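Local atomic coordinates of N-acylhomoserine lactone dependent regulatory protein (Burkholderia cenocepacia, PDB entry 5L10), a protein that probably regulates transcription by binding DNA in response to N-acylhomoserine lactones, and is represented here by its autoinducer-binding domain. Residues C41-L49 with A160-A169; F112-H120 with V131-P140. One frame throughout, in Å; residues are numbered along the deposited sequence. Where two conformers were deposited one is given.

Interaction 1 of 2, residues C41-L49 with A160-A169; sequences CVYGLRRTL and AHAYLMPRLA
The ring of Tyr43 stands up from its strand into the side of the helix, with CG anti to the backbone N (chi1 -162°), and ends in a hydrogen bond between OH and ND1 of His161, 2.7 Å long; either partner may be the donor. This bond lies in the planes of both rings, which meet rim to rim with the planes at 56°, neither covering the other's face. Ala160, Leu164, Met165 and Leu168 meet the tyrosine obliquely: CE1 of Tyr43 lies 3.6 Å from CB of Ala160, CB of Tyr43 meets CD2 of Leu164 at 3.7 Å as the two side chains run past each other in opposite directions, and CD1 of Leu168 approaches CD2 of Tyr43. CB of selenomethionine Met165 packs beside CE2 of Tyr43. Two residues on, Leu45 projects from the same strand face; its CD1 touches CG of Met165, crossing that chain at about a right angle, while its CD2 reaches CB of Ala169 at 3.8 Å. Beyond the leucine, the poorly ordered Arg47 bends at chi3 and donates from NH2 to O of Ala169 (3.1 Å), nearly straight and in the guanidinium plane. The strand thus lays one face against the last turns of helix 143-169, crossing at -51°, in the helix-on-sheet packing of the autoinducer-binding domain. Strands 56-60 and 129-136 flank it in the sheet, and Ala22 of helix 22-35 packs on Leu164 and Leu168.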
ATOM      1  N   CYS A  41     -15.607  -8.841   0.444  1.00 26.59           N
ATOM      2  CA  CYS A  41     -14.611  -7.789   0.285  1.00 23.74           C
ATOM      3  C   CYS A  41     -15.249  -6.468   0.683  1.00 24.37           C
ATOM      4  O   CYS A  41     -16.207  -6.024   0.043  1.00 30.36           O
ATOM      5  CB  CYS A  41     -14.099  -7.734  -1.156  1.00 22.38           C
ATOM      6  SG  CYS A  41     -13.072  -6.306  -1.510  1.00 30.95           S
ATOM      7  N   VAL A  42     -14.729  -5.847   1.736  1.00 17.38           N
ATOM      8  CA  VAL A  42     -15.320  -4.651   2.321  1.00 18.72           C
ATOM      9  C   VAL A  42     -14.246  -3.580   2.429  1.00 21.04           C
ATOM     10  O   VAL A  42     -13.101  -3.876   2.791  1.00 22.80           O
ATOM     11  CB  VAL A  42     -15.926  -4.942   3.710  1.00 24.65           C
ATOM     12  CG1 VAL A  42     -16.697  -3.738   4.227  1.00 29.44           C
ATOM     13  CG2 VAL A  42     -16.810  -6.174   3.663  1.00 25.63           C
ATOM     14  N   TYR A  43     -14.613  -2.335   2.124  1.00 20.30           N
ATOM     15  CA  TYR A  43     -13.711  -1.205   2.299  1.00 16.15           C
ATOM     16  C   TYR A  43     -14.391  -0.135   3.137  1.00 28.58           C
ATOM     17  O   TYR A  43     -15.548   0.214   2.884  1.00 35.33           O
ATOM     18  CB  TYR A  43     -13.263  -0.608   0.963  1.00 15.51           C
ATOM     19  CG  TYR A  43     -12.021   0.235   1.117  1.00 24.91           C
ATOM     20  CD1 TYR A  43     -10.768  -0.358   1.197  1.00 28.22           C
ATOM     21  CD2 TYR A  43     -12.099   1.620   1.216  1.00 22.26           C
ATOM     22  CE1 TYR A  43      -9.625   0.402   1.354  1.00 29.86           C
ATOM     23  CE2 TYR A  43     -10.958   2.390   1.374  1.00 22.44           C
ATOM     24  CZ  TYR A  43      -9.725   1.773   1.440  1.00 28.72           C
ATOM     25  OH  TYR A  43      -8.582   2.522   1.597  1.00 35.51           O
ATOM     26  N   GLY A  44     -13.667   0.386   4.123  1.00 22.37           N
ATOM     27  CA  GLY A  44     -14.198   1.435   4.967  1.00 26.77           C
ATOM     28  C   GLY A  44     -13.315   2.665   5.022  1.00 30.07           C
ATOM     29  O   GLY A  44     -12.111   2.565   5.273  1.00 31.93           O
ATOM     30  N   LEU A  45     -13.904   3.834   4.794  1.00 31.81           N
ATOM     31  CA  LEU A  45     -13.189   5.102   4.861  1.00 30.92           C
ATOM     32  C   LEU A  45     -13.646   5.838   6.114  1.00 32.82           C
ATOM     33  O   LEU A  45     -14.805   6.257   6.206  1.00 39.35           O
ATOM     34  CB  LEU A  45     -13.437   5.935   3.605  1.00 25.66           C
ATOM     35  CG  LEU A  45     -12.785   7.321   3.576  1.00 30.26           C
ATOM     36  CD1 LEU A  45     -11.269   7.223   3.693  1.00 31.75           C
ATOM     37  CD2 LEU A  45     -13.181   8.077   2.318  1.00 35.26           C
ATOM     38  N   ARG A  46     -12.747   5.976   7.085  0.68 31.89           N
ATOM     39  CA  ARG A  46     -13.025   6.702   8.319  0.68 38.70           C
ATOM     40  C   ARG A  46     -12.287   8.032   8.274  0.68 39.17           C
ATOM     41  O   ARG A  46     -11.056   8.061   8.166  0.68 41.39           O
ATOM     42  CB  ARG A  46     -12.614   5.894   9.550  0.68 42.18           C
ATOM     43  CG  ARG A  46     -13.254   6.398  10.833  0.68 50.76           C
ATOM     44  CD  ARG A  46     -12.740   5.660  12.059  0.68 55.39           C
ATOM     45  NE  ARG A  46     -11.345   5.984  12.342  0.68 58.49           N
ATOM     46  CZ  ARG A  46     -10.759   5.801  13.521  0.68 58.64           C
ATOM     47  NH1 ARG A  46      -9.484   6.125  13.686  0.68 59.15           N
ATOM     48  NH2 ARG A  46     -11.451   5.305  14.539  0.68 57.11           N
ATOM     49  N   ARG A  47     -13.035   9.123   8.363  1.00 72.30           N
ATOM     50  CA  ARG A  47     -12.504  10.459   8.145  1.00 72.88           C
ATOM     51  C   ARG A  47     -12.095  11.122   9.454  1.00 78.06           C
ATOM     52  O   ARG A  47     -12.677  10.870  10.515  1.00 78.11           O
ATOM     53  CB  ARG A  47     -13.535  11.315   7.415  1.00 61.65           C
ATOM     54  CG  ARG A  47     -14.253  10.553   6.317  1.00 63.46           C
ATOM     55  CD  ARG A  47     -15.227  11.440   5.577  1.00 62.51           C
ATOM     56  NE  ARG A  47     -14.555  12.288   4.600  1.00 67.76           N
ATOM     57  CZ  ARG A  47     -14.642  12.122   3.285  1.00 71.13           C
ATOM     58  NH1 ARG A  47     -15.384  11.141   2.788  1.00 64.05           N
ATOM     59  NH2 ARG A  47     -13.993  12.941   2.466  1.00 69.81           N
ATOM     60  N   THR A  48     -11.085  11.992   9.358  1.00 82.61           N
ATOM     61  CA  THR A  48     -10.501  12.616  10.537  1.00 95.85           C
ATOM     62  C   THR A  48     -11.249  13.881  10.949  1.00105.31           C
ATOM     63  O   THR A  48     -11.231  14.252  12.129  1.00 95.79           O
ATOM     64  CB  THR A  48      -9.018  12.921  10.274  1.00 92.08           C
ATOM     65  OG1 THR A  48      -8.314  13.050  11.516  1.00 91.25           O
ATOM     66  CG2 THR A  48      -8.846  14.204   9.456  1.00 86.16           C
ATOM     67  N   LEU A  49     -11.929  14.534  10.010  1.00120.01           N
ATOM     68  CA  LEU A  49     -12.565  15.825  10.252  1.00130.47           C
ATOM     69  C   LEU A  49     -13.843  15.784  11.092  1.00136.26           C
ATOM     70  O   LEU A  49     -14.122  16.766  11.791  1.00135.95           O
ATOM     71  CB  LEU A  49     -12.856  16.522   8.921  1.00128.36           C
ATOM     72  CG  LEU A  49     -11.723  17.387   8.363  1.00126.04           C
ATOM     73  CD1 LEU A  49     -12.274  18.372   7.348  1.00123.99           C
ATOM     74  CD2 LEU A  49     -10.972  18.115   9.478  1.00123.25           C
ATOM     75  N   ALA A 160      -6.506  -0.913  -3.286  1.00 26.02           N
ATOM     76  CA  ALA A 160      -7.663  -0.297  -2.646  1.00 26.00           C
ATOM     77  C   ALA A 160      -7.330   1.104  -2.156  1.00 25.13           C
ATOM     78  O   ALA A 160      -8.119   2.039  -2.332  1.00 22.44           O
ATOM     79  CB  ALA A 160      -8.153  -1.171  -1.492  1.00 14.33           C
ATOM     80  N   HIS A 161      -6.153   1.269  -1.557  1.00 28.85           N
ATOM     81  CA  HIS A 161      -5.780   2.562  -1.007  1.00 25.80           C
ATOM     82  C   HIS A 161      -5.440   3.563  -2.102  1.00 27.06           C
ATOM     83  O   HIS A 161      -5.630   4.770  -1.916  1.00 28.18           O
ATOM     84  CB  HIS A 161      -4.611   2.385  -0.042  1.00 28.33           C
ATOM     85  CG  HIS A 161      -4.920   1.481   1.110  1.00 35.85           C
ATOM     86  ND1 HIS A 161      -6.167   1.428   1.696  1.00 35.95           N
ATOM     87  CD2 HIS A 161      -4.154   0.585   1.774  1.00 39.21           C
ATOM     88  CE1 HIS A 161      -6.151   0.544   2.679  1.00 38.20           C
ATOM     89  NE2 HIS A 161      -4.942   0.017   2.745  1.00 36.26           N
ATOM     90  N   ALA A 162      -4.954   3.087  -3.248  1.00 18.86           N
ATOM     91  CA  ALA A 162      -4.528   3.983  -4.315  1.00 28.51           C
ATOM     92  C   ALA A 162      -5.630   4.278  -5.322  1.00 31.07           C
ATOM     93  O   ALA A 162      -5.643   5.368  -5.908  1.00 37.03           O
ATOM     94  CB  ALA A 162      -3.316   3.401  -5.045  1.00 22.31           C
ATOM     95  N   TYR A 163      -6.557   3.344  -5.537  1.00 20.21           N
ATOM     96  CA  TYR A 163      -7.564   3.500  -6.576  1.00 24.29           C
ATOM     97  C   TYR A 163      -8.987   3.635  -6.054  1.00 23.15           C
ATOM     98  O   TYR A 163      -9.828   4.200  -6.761  1.00 25.85           O
ATOM     99  CB  TYR A 163      -7.512   2.317  -7.553  1.00 22.25           C
ATOM    100  CG  TYR A 163      -6.218   2.223  -8.328  1.00 26.93           C
ATOM    101  CD1 TYR A 163      -6.073   2.865  -9.551  1.00 38.95           C
ATOM    102  CD2 TYR A 163      -5.144   1.494  -7.837  1.00 26.81           C
ATOM    103  CE1 TYR A 163      -4.892   2.780 -10.266  1.00 35.82           C
ATOM    104  CE2 TYR A 163      -3.960   1.405  -8.545  1.00 25.13           C
ATOM    105  CZ  TYR A 163      -3.840   2.048  -9.758  1.00 34.39           C
ATOM    106  OH  TYR A 163      -2.662   1.962 -10.463  1.00 38.27           O
ATOM    107  N   LEU A 164      -9.286   3.136  -4.855  1.00 18.40           N
ATOM    108  CA  LEU A 164     -10.637   3.202  -4.308  1.00 29.93           C
ATOM    109  C   LEU A 164     -10.793   4.304  -3.266  1.00 27.62           C
ATOM    110  O   LEU A 164     -11.689   5.143  -3.385  1.00 31.84           O
ATOM    111  CB  LEU A 164     -11.028   1.847  -3.703  1.00 16.66           C
ATOM    112  CG  LEU A 164     -12.455   1.761  -3.170  1.00 16.72           C
ATOM    113  CD1 LEU A 164     -13.431   2.070  -4.281  1.00 27.45           C
ATOM    114  CD2 LEU A 164     -12.726   0.390  -2.592  1.00 19.58           C
HETATM  115  N   MSE A 165      -9.942   4.316  -2.246  1.00 22.43           N
HETATM  116  CA  MSE A 165     -10.021   5.321  -1.191  1.00 22.81           C
HETATM  117  C   MSE A 165     -10.062   6.780  -1.697  1.00 29.55           C
HETATM  118  O   MSE A 165     -10.947   7.537  -1.289  1.00 33.58           O
HETATM  119  CB  MSE A 165      -8.857   5.139  -0.206  1.00 25.08           C
HETATM  120  CG  MSE A 165      -8.568   6.373   0.629  1.00 39.58           C
HETATM  121 SE   MSE A 165      -7.515   6.049   2.238  0.91 62.64          SE
HETATM  122  CE  MSE A 165      -5.954   5.207   1.453  1.00 50.84           C
ATOM    123  N   PRO A 166      -9.137   7.184  -2.582  1.00 25.67           N
ATOM    124  CA  PRO A 166      -9.162   8.578  -3.057  1.00 29.03           C
ATOM    125  C   PRO A 166     -10.413   8.933  -3.834  1.00 31.64           C
ATOM    126  O   PRO A 166     -10.774  10.115  -3.883  1.00 32.44           O
ATOM    127  CB  PRO A 166      -7.916   8.668  -3.947  1.00 25.01           C
ATOM    128  CG  PRO A 166      -7.706   7.287  -4.412  1.00 30.70           C
ATOM    129  CD  PRO A 166      -8.056   6.427  -3.241  1.00 25.85           C
ATOM    130  N   ARG A 167     -11.076   7.958  -4.451  1.00 36.25           N
ATOM    131  CA  ARG A 167     -12.304   8.208  -5.189  1.00 38.80           C
ATOM    132  C   ARG A 167     -13.546   8.057  -4.322  1.00 34.74           C
ATOM    133  O   ARG A 167     -14.648   8.376  -4.780  1.00 35.29           O
ATOM    134  CB  ARG A 167     -12.374   7.281  -6.404  1.00 38.25           C
ATOM    135  CG  ARG A 167     -11.072   7.282  -7.187  1.00 42.74           C
ATOM    136  CD  ARG A 167     -11.281   7.078  -8.669  1.00 54.04           C
ATOM    137  NE  ARG A 167     -10.023   7.209  -9.401  1.00 62.51           N
ATOM    138  CZ  ARG A 167      -9.158   6.216  -9.579  1.00 64.34           C
ATOM    139  NH1 ARG A 167      -8.039   6.423 -10.259  1.00 72.43           N
ATOM    140  NH2 ARG A 167      -9.410   5.015  -9.078  1.00 62.10           N
ATOM    141  N   LEU A 168     -13.387   7.575  -3.092  1.00 29.63           N
ATOM    142  CA  LEU A 168     -14.414   7.702  -2.069  1.00 31.97           C
ATOM    143  C   LEU A 168     -14.291   9.023  -1.321  1.00 36.43           C
ATOM    144  O   LEU A 168     -15.300   9.690  -1.063  1.00 42.03           O
ATOM    145  CB  LEU A 168     -14.325   6.538  -1.080  1.00 27.71           C
ATOM    146  CG  LEU A 168     -14.741   5.163  -1.596  1.00 19.54           C
ATOM    147  CD1 LEU A 168     -14.328   4.088  -0.611  1.00 18.11           C
ATOM    148  CD2 LEU A 168     -16.239   5.126  -1.828  1.00 23.13           C
ATOM    149  N   ALA A 169     -13.065   9.419  -0.979  1.00 32.39           N
ATOM    150  CA  ALA A 169     -12.864  10.661  -0.241  1.00 34.64           C
ATOM    151  C   ALA A 169     -13.207  11.873  -1.098  1.00 43.47           C
ATOM    152  O   ALA A 169     -13.884  12.800  -0.636  1.00 50.39           O
ATOM    153  CB  ALA A 169     -11.421  10.745   0.258  1.00 30.66           C
TER

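Interaction 2 of 2, residues F112-H120 with V131-P140; sequences FGMRYGWSH and VLTLVRDTTP
CA of Val131 makes a CA-H...O contact with O of His120. Leu132 pairs with His120, its N donating to that oxygen and its carbonyl accepting from N of His120, both at 2.9 Å. Thr133 faces Ser119 in a non-hydrogen-bonded pair, where the side chains supply the bond instead, OG1 to OG at 2.9 Å. OG of Ser119 also bonds Trp94, and OG1 of Thr133 a glycerol, probably from the crystallisation liquor. Leu134 pairs with Trp118 through two backbone bonds, and its CD1 lies 3.9 Å from CE3 of the indole, the side chains side by side and pointing the same way. Val135 is set against Gly117; its CG1 leans 3.5 Å from the N of Arg115 and CG2 touches SE of selenomethionine Met114. Arg136 pairs with Tyr116, its N donating to the tyrosine O and its O accepting from Tyr116 N (3.2 Å); its NE reaches forward to O of Thr139 (2.7 Å, bent to 132°). CB of Asp137 rests near the carbonyl of Gly113. The Tyr116 ring, with CG beside the backbone N (chi1 -40°), lies between CB of Arg115 on one face and CD of Pro140 on the other, the latter a CH-pi contact 3.5 Å from the ring centre and 10° off the normal. This antiparallel hairpin lies between strands 40-46 and 92-95. Helix 143-169 packs Cys153 on Trp118 and Leu134; Ser119 and Thr133 face helix 64-72, where LuxR-type domains bind their lactone, consistent with the glycerol there.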
ATOM      1  N   PHE A 112     -23.018 -13.816  10.545  1.00 43.02           N
ATOM      2  CA  PHE A 112     -23.316 -13.411   9.175  1.00 44.28           C
ATOM      3  C   PHE A 112     -22.152 -13.684   8.232  1.00 48.72           C
ATOM      4  O   PHE A 112     -22.035 -13.047   7.185  1.00 59.95           O
ATOM      5  CB  PHE A 112     -23.719 -11.938   9.125  1.00 47.22           C
ATOM      6  CG  PHE A 112     -25.017 -11.653   9.812  1.00 56.58           C
ATOM      7  CD1 PHE A 112     -26.218 -11.852   9.156  1.00 59.08           C
ATOM      8  CD2 PHE A 112     -25.041 -11.209  11.122  1.00 59.52           C
ATOM      9  CE1 PHE A 112     -27.418 -11.605   9.790  1.00 62.99           C
ATOM     10  CE2 PHE A 112     -26.237 -10.955  11.764  1.00 62.48           C
ATOM     11  CZ  PHE A 112     -27.428 -11.153  11.096  1.00 64.59           C
ATOM     12  N   GLY A 113     -21.292 -14.639   8.580  1.00 44.36           N
ATOM     13  CA  GLY A 113     -20.218 -15.050   7.706  1.00 41.32           C
ATOM     14  C   GLY A 113     -18.948 -14.233   7.803  1.00 41.99           C
ATOM     15  O   GLY A 113     -17.933 -14.628   7.216  1.00 45.81           O
HETATM   16  N   MSE A 114     -18.967 -13.109   8.512  1.00 40.42           N
HETATM   17  CA  MSE A 114     -17.754 -12.331   8.737  1.00 36.21           C
HETATM   18  C   MSE A 114     -16.857 -13.046   9.743  1.00 35.66           C
HETATM   19  O   MSE A 114     -16.695 -12.580  10.868  1.00 46.80           O
HETATM   20  CB  MSE A 114     -18.092 -10.930   9.250  1.00 42.73           C
HETATM   21  CG  MSE A 114     -18.966 -10.087   8.329  1.00 50.35           C
HETATM   22 SE   MSE A 114     -18.037  -9.414   6.744  0.79 53.67          SE
HETATM   23  CE  MSE A 114     -18.864 -10.587   5.502  1.00 50.64           C
ATOM     24  N   ARG A 115     -16.265 -14.169   9.340  1.00 30.65           N
ATOM     25  CA  ARG A 115     -15.637 -15.084  10.288  1.00 34.72           C
ATOM     26  C   ARG A 115     -14.116 -15.076  10.247  1.00 32.26           C
ATOM     27  O   ARG A 115     -13.478 -14.947  11.296  1.00 31.84           O
ATOM     28  CB  ARG A 115     -16.165 -16.507  10.051  1.00 34.85           C
ATOM     29  CG  ARG A 115     -17.655 -16.626  10.318  1.00 39.85           C
ATOM     30  CD  ARG A 115     -18.197 -18.021  10.075  1.00 45.58           C
ATOM     31  NE  ARG A 115     -19.602 -18.093  10.466  1.00 50.35           N
ATOM     32  CZ  ARG A 115     -20.333 -19.203  10.471  1.00 48.71           C
ATOM     33  NH1 ARG A 115     -19.801 -20.360  10.101  1.00 53.97           N
ATOM     34  NH2 ARG A 115     -21.601 -19.152  10.850  1.00 44.10           N
ATOM     35  N   TYR A 116     -13.505 -15.225   9.074  1.00 27.51           N
ATOM     36  CA  TYR A 116     -12.055 -15.349   8.961  1.00 35.84           C
ATOM     37  C   TYR A 116     -11.556 -14.267   8.015  1.00 35.78           C
ATOM     38  O   TYR A 116     -11.734 -14.366   6.796  1.00 36.51           O
ATOM     39  CB  TYR A 116     -11.667 -16.743   8.482  1.00 38.31           C
ATOM     40  CG  TYR A 116     -12.518 -17.817   9.107  1.00 37.02           C
ATOM     41  CD1 TYR A 116     -12.407 -18.117  10.459  1.00 35.91           C
ATOM     42  CD2 TYR A 116     -13.447 -18.518   8.351  1.00 38.23           C
ATOM     43  CE1 TYR A 116     -13.196 -19.096  11.039  1.00 38.31           C
ATOM     44  CE2 TYR A 116     -14.236 -19.498   8.921  1.00 37.72           C
ATOM     45  CZ  TYR A 116     -14.107 -19.783  10.263  1.00 33.17           C
ATOM     46  OH  TYR A 116     -14.892 -20.758  10.830  1.00 35.81           O
ATOM     47  N   GLY A 117     -10.926 -13.240   8.577  1.00 34.12           N
ATOM     48  CA  GLY A 117     -10.694 -12.003   7.865  1.00 29.20           C
ATOM     49  C   GLY A 117      -9.231 -11.623   7.763  1.00 31.45           C
ATOM     50  O   GLY A 117      -8.406 -12.016   8.591  1.00 21.48           O
ATOM     51  N   TRP A 118      -8.925 -10.847   6.729  1.00 30.78           N
ATOM     52  CA  TRP A 118      -7.620 -10.235   6.511  1.00 27.99           C
ATOM     53  C   TRP A 118      -7.885  -8.747   6.329  1.00 29.01           C
ATOM     54  O   TRP A 118      -8.590  -8.354   5.393  1.00 27.51           O
ATOM     55  CB  TRP A 118      -6.938 -10.845   5.284  1.00 27.57           C
ATOM     56  CG  TRP A 118      -5.560 -10.342   4.977  1.00 31.30           C
ATOM     57  CD1 TRP A 118      -4.381 -10.946   5.300  1.00 36.50           C
ATOM     58  CD2 TRP A 118      -5.217  -9.149   4.260  1.00 33.91           C
ATOM     59  NE1 TRP A 118      -3.324 -10.198   4.841  1.00 36.60           N
ATOM     60  CE2 TRP A 118      -3.810  -9.090   4.198  1.00 39.83           C
ATOM     61  CE3 TRP A 118      -5.962  -8.124   3.667  1.00 41.30           C
ATOM     62  CZ2 TRP A 118      -3.129  -8.042   3.567  1.00 47.66           C
ATOM     63  CZ3 TRP A 118      -5.285  -7.082   3.040  1.00 50.00           C
ATOM     64  CH2 TRP A 118      -3.882  -7.052   2.995  1.00 48.31           C
ATOM     65  N   SER A 119      -7.362  -7.920   7.233  1.00 18.10           N
ATOM     66  CA  SER A 119      -7.640  -6.490   7.204  1.00 22.19           C
ATOM     67  C   SER A 119      -6.347  -5.689   7.202  1.00 22.63           C
ATOM     68  O   SER A 119      -5.414  -5.997   7.950  1.00 25.14           O
ATOM     69  CB  SER A 119      -8.501  -6.071   8.399  1.00 18.66           C
ATOM     70  OG  SER A 119      -9.814  -6.589   8.295  1.00 17.78           O
ATOM     71  N   HIS A 120      -6.298  -4.650   6.365  1.00 22.66           N
ATOM     72  CA  HIS A 120      -5.150  -3.753   6.323  1.00 21.98           C
ATOM     73  C   HIS A 120      -5.606  -2.305   6.201  1.00 19.92           C
ATOM     74  O   HIS A 120      -6.483  -1.985   5.392  1.00 18.98           O
ATOM     75  CB  HIS A 120      -4.210  -4.083   5.162  1.00 19.48           C
ATOM     76  CG  HIS A 120      -3.040  -3.157   5.073  1.00 28.22           C
ATOM     77  ND1 HIS A 120      -1.876  -3.361   5.780  1.00 33.55           N
ATOM     78  CD2 HIS A 120      -2.872  -1.997   4.398  1.00 27.60           C
ATOM     79  CE1 HIS A 120      -1.032  -2.377   5.526  1.00 28.87           C
ATOM     80  NE2 HIS A 120      -1.611  -1.540   4.686  1.00 31.37           N
ATOM     81  N   VAL A 131      -9.617   1.176   5.285  1.00 21.85           N
ATOM     82  CA  VAL A 131      -9.407  -0.194   5.734  1.00 21.57           C
ATOM     83  C   VAL A 131      -9.985  -1.132   4.687  1.00 24.21           C
ATOM     84  O   VAL A 131     -11.194  -1.104   4.423  1.00 27.13           O
ATOM     85  CB  VAL A 131     -10.053  -0.443   7.103  1.00 16.68           C
ATOM     86  CG1 VAL A 131      -9.946  -1.912   7.475  1.00 16.67           C
ATOM     87  CG2 VAL A 131      -9.395   0.432   8.154  1.00 17.90           C
ATOM     88  N   LEU A 132      -9.126  -1.961   4.098  1.00 21.88           N
ATOM     89  CA  LEU A 132      -9.563  -3.048   3.233  1.00 21.30           C
ATOM     90  C   LEU A 132      -9.662  -4.318   4.060  1.00 23.17           C
ATOM     91  O   LEU A 132      -8.717  -4.676   4.771  1.00 23.20           O
ATOM     92  CB  LEU A 132      -8.598  -3.262   2.065  1.00 17.69           C
ATOM     93  CG  LEU A 132      -8.928  -4.478   1.186  1.00 16.02           C
ATOM     94  CD1 LEU A 132     -10.194  -4.244   0.361  1.00 14.88           C
ATOM     95  CD2 LEU A 132      -7.753  -4.844   0.291  1.00 15.29           C
ATOM     96  N   THR A 133     -10.805  -4.992   3.971  1.00 24.34           N
ATOM     97  CA  THR A 133     -11.066  -6.193   4.751  1.00 23.27           C
ATOM     98  C   THR A 133     -11.496  -7.305   3.807  1.00 22.22           C
ATOM     99  O   THR A 133     -12.471  -7.149   3.064  1.00 17.25           O
ATOM    100  CB  THR A 133     -12.136  -5.929   5.813  1.00 26.15           C
ATOM    101  OG1 THR A 133     -11.642  -4.971   6.756  1.00 26.02           O
ATOM    102  CG2 THR A 133     -12.486  -7.196   6.544  1.00 27.48           C
ATOM    103  N   LEU A 134     -10.760  -8.414   3.825  1.00 16.12           N
ATOM    104  CA  LEU A 134     -11.062  -9.587   3.013  1.00 23.44           C
ATOM    105  C   LEU A 134     -11.487 -10.715   3.942  1.00 22.29           C
ATOM    106  O   LEU A 134     -10.716 -11.125   4.816  1.00 24.92           O
ATOM    107  CB  LEU A 134      -9.849 -10.002   2.181  1.00 19.52           C
ATOM    108  CG  LEU A 134      -9.211  -8.895   1.347  1.00 16.29           C
ATOM    109  CD1 LEU A 134      -8.002  -9.428   0.596  1.00 18.86           C
ATOM    110  CD2 LEU A 134     -10.232  -8.291   0.396  1.00 16.14           C
ATOM    111  N   VAL A 135     -12.707 -11.212   3.759  1.00 21.79           N
ATOM    112  CA  VAL A 135     -13.279 -12.194   4.673  1.00 27.99           C
ATOM    113  C   VAL A 135     -13.738 -13.417   3.894  1.00 23.99           C
ATOM    114  O   VAL A 135     -14.342 -13.296   2.823  1.00 22.99           O
ATOM    115  CB  VAL A 135     -14.455 -11.605   5.479  1.00 27.28           C
ATOM    116  CG1 VAL A 135     -14.821 -12.538   6.616  1.00 29.11           C
ATOM    117  CG2 VAL A 135     -14.102 -10.230   6.010  1.00 18.88           C
ATOM    118  N   ARG A 136     -13.447 -14.594   4.439  1.00 28.91           N
ATOM    119  CA  ARG A 136     -14.023 -15.849   3.981  1.00 37.97           C
ATOM    120  C   ARG A 136     -14.898 -16.429   5.085  1.00 36.93           C
ATOM    121  O   ARG A 136     -14.654 -16.205   6.275  1.00 35.30           O
ATOM    122  CB  ARG A 136     -12.935 -16.852   3.577  1.00 38.20           C
ATOM    123  CG  ARG A 136     -11.598 -16.630   4.256  1.00 30.05           C
ATOM    124  CD  ARG A 136     -10.511 -17.423   3.561  1.00 26.75           C
ATOM    125  NE  ARG A 136     -10.676 -18.856   3.763  1.00 35.04           N
ATOM    126  CZ  ARG A 136     -10.058 -19.787   3.047  1.00 45.44           C
ATOM    127  NH1 ARG A 136      -9.239 -19.433   2.067  1.00 47.56           N
ATOM    128  NH2 ARG A 136     -10.265 -21.072   3.301  1.00 55.75           N
ATOM    129  N   ASP A 137     -15.927 -17.172   4.681  1.00 37.99           N
ATOM    130  CA  ASP A 137     -16.915 -17.707   5.610  1.00 37.34           C
ATOM    131  C   ASP A 137     -16.760 -19.197   5.867  1.00 39.39           C
ATOM    132  O   ASP A 137     -17.529 -19.757   6.654  1.00 49.36           O
ATOM    133  CB  ASP A 137     -18.329 -17.430   5.086  1.00 40.14           C
ATOM    134  CG  ASP A 137     -18.586 -18.073   3.732  1.00 49.20           C
ATOM    135  OD1 ASP A 137     -17.613 -18.522   3.090  1.00 48.53           O
ATOM    136  OD2 ASP A 137     -19.760 -18.121   3.304  1.00 55.79           O
ATOM    137  N   THR A 138     -15.791 -19.857   5.236  1.00 40.27           N
ATOM    138  CA  THR A 138     -15.713 -21.314   5.248  1.00 47.10           C
ATOM    139  C   THR A 138     -14.647 -21.839   6.205  1.00 43.22           C
ATOM    140  O   THR A 138     -14.957 -22.583   7.139  1.00 36.04           O
ATOM    141  CB  THR A 138     -15.440 -21.826   3.830  1.00 52.21           C
ATOM    142  OG1 THR A 138     -14.412 -21.024   3.228  1.00 44.43           O
ATOM    143  CG2 THR A 138     -16.713 -21.766   2.985  1.00 55.31           C
ATOM    144  N   THR A 139     -13.388 -21.463   5.978  1.00 40.25           N
ATOM    145  CA  THR A 139     -12.247 -21.996   6.698  1.00 38.25           C
ATOM    146  C   THR A 139     -11.253 -20.881   6.991  1.00 38.47           C
ATOM    147  O   THR A 139     -10.983 -20.043   6.119  1.00 36.26           O
ATOM    148  CB  THR A 139     -11.550 -23.098   5.888  1.00 46.05           C
ATOM    149  OG1 THR A 139     -12.510 -24.093   5.515  1.00 54.71           O
ATOM    150  CG2 THR A 139     -10.452 -23.757   6.702  1.00 52.60           C
ATOM    151  N   PRO A 140     -10.710 -20.835   8.204  1.00 46.76           N
ATOM    152  CA  PRO A 140      -9.580 -19.938   8.466  1.00 30.87           C
ATOM    153  C   PRO A 140      -8.336 -20.411   7.730  1.00 46.71           C
ATOM    154  O   PRO A 140      -8.123 -21.609   7.532  1.00 45.69           O
ATOM    155  CB  PRO A 140      -9.397 -20.031   9.986  1.00 42.91           C
ATOM    156  CG  PRO A 140     -10.015 -21.350  10.361  1.00 35.08           C
ATOM    157  CD  PRO A 140     -11.154 -21.547   9.414  1.00 34.47           C
TER

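The two contacts share the five-stranded antiparallel sheet of the autoinducer-binding domain, their centres about 18 Å apart on opposite sides of the chain's centre. Interaction 2 is nested within the loop closed by interaction 1: strand 40-46 comes first, then hairpin 116-123/129-136, and last helix 143-169, which follows the hairpin directly. Strands 40-46 and 129-136 are sheet neighbours, linked by probable hydrogen bonds from the N of Thr133 to O of Val42 and from the N of Val131 to O of Gly44. His161 also meets His120. Interaction 2 therefore pairs two inner strands of the sheet, and interaction 1 packs the C-terminal end of helix 143-169 on one of its faces.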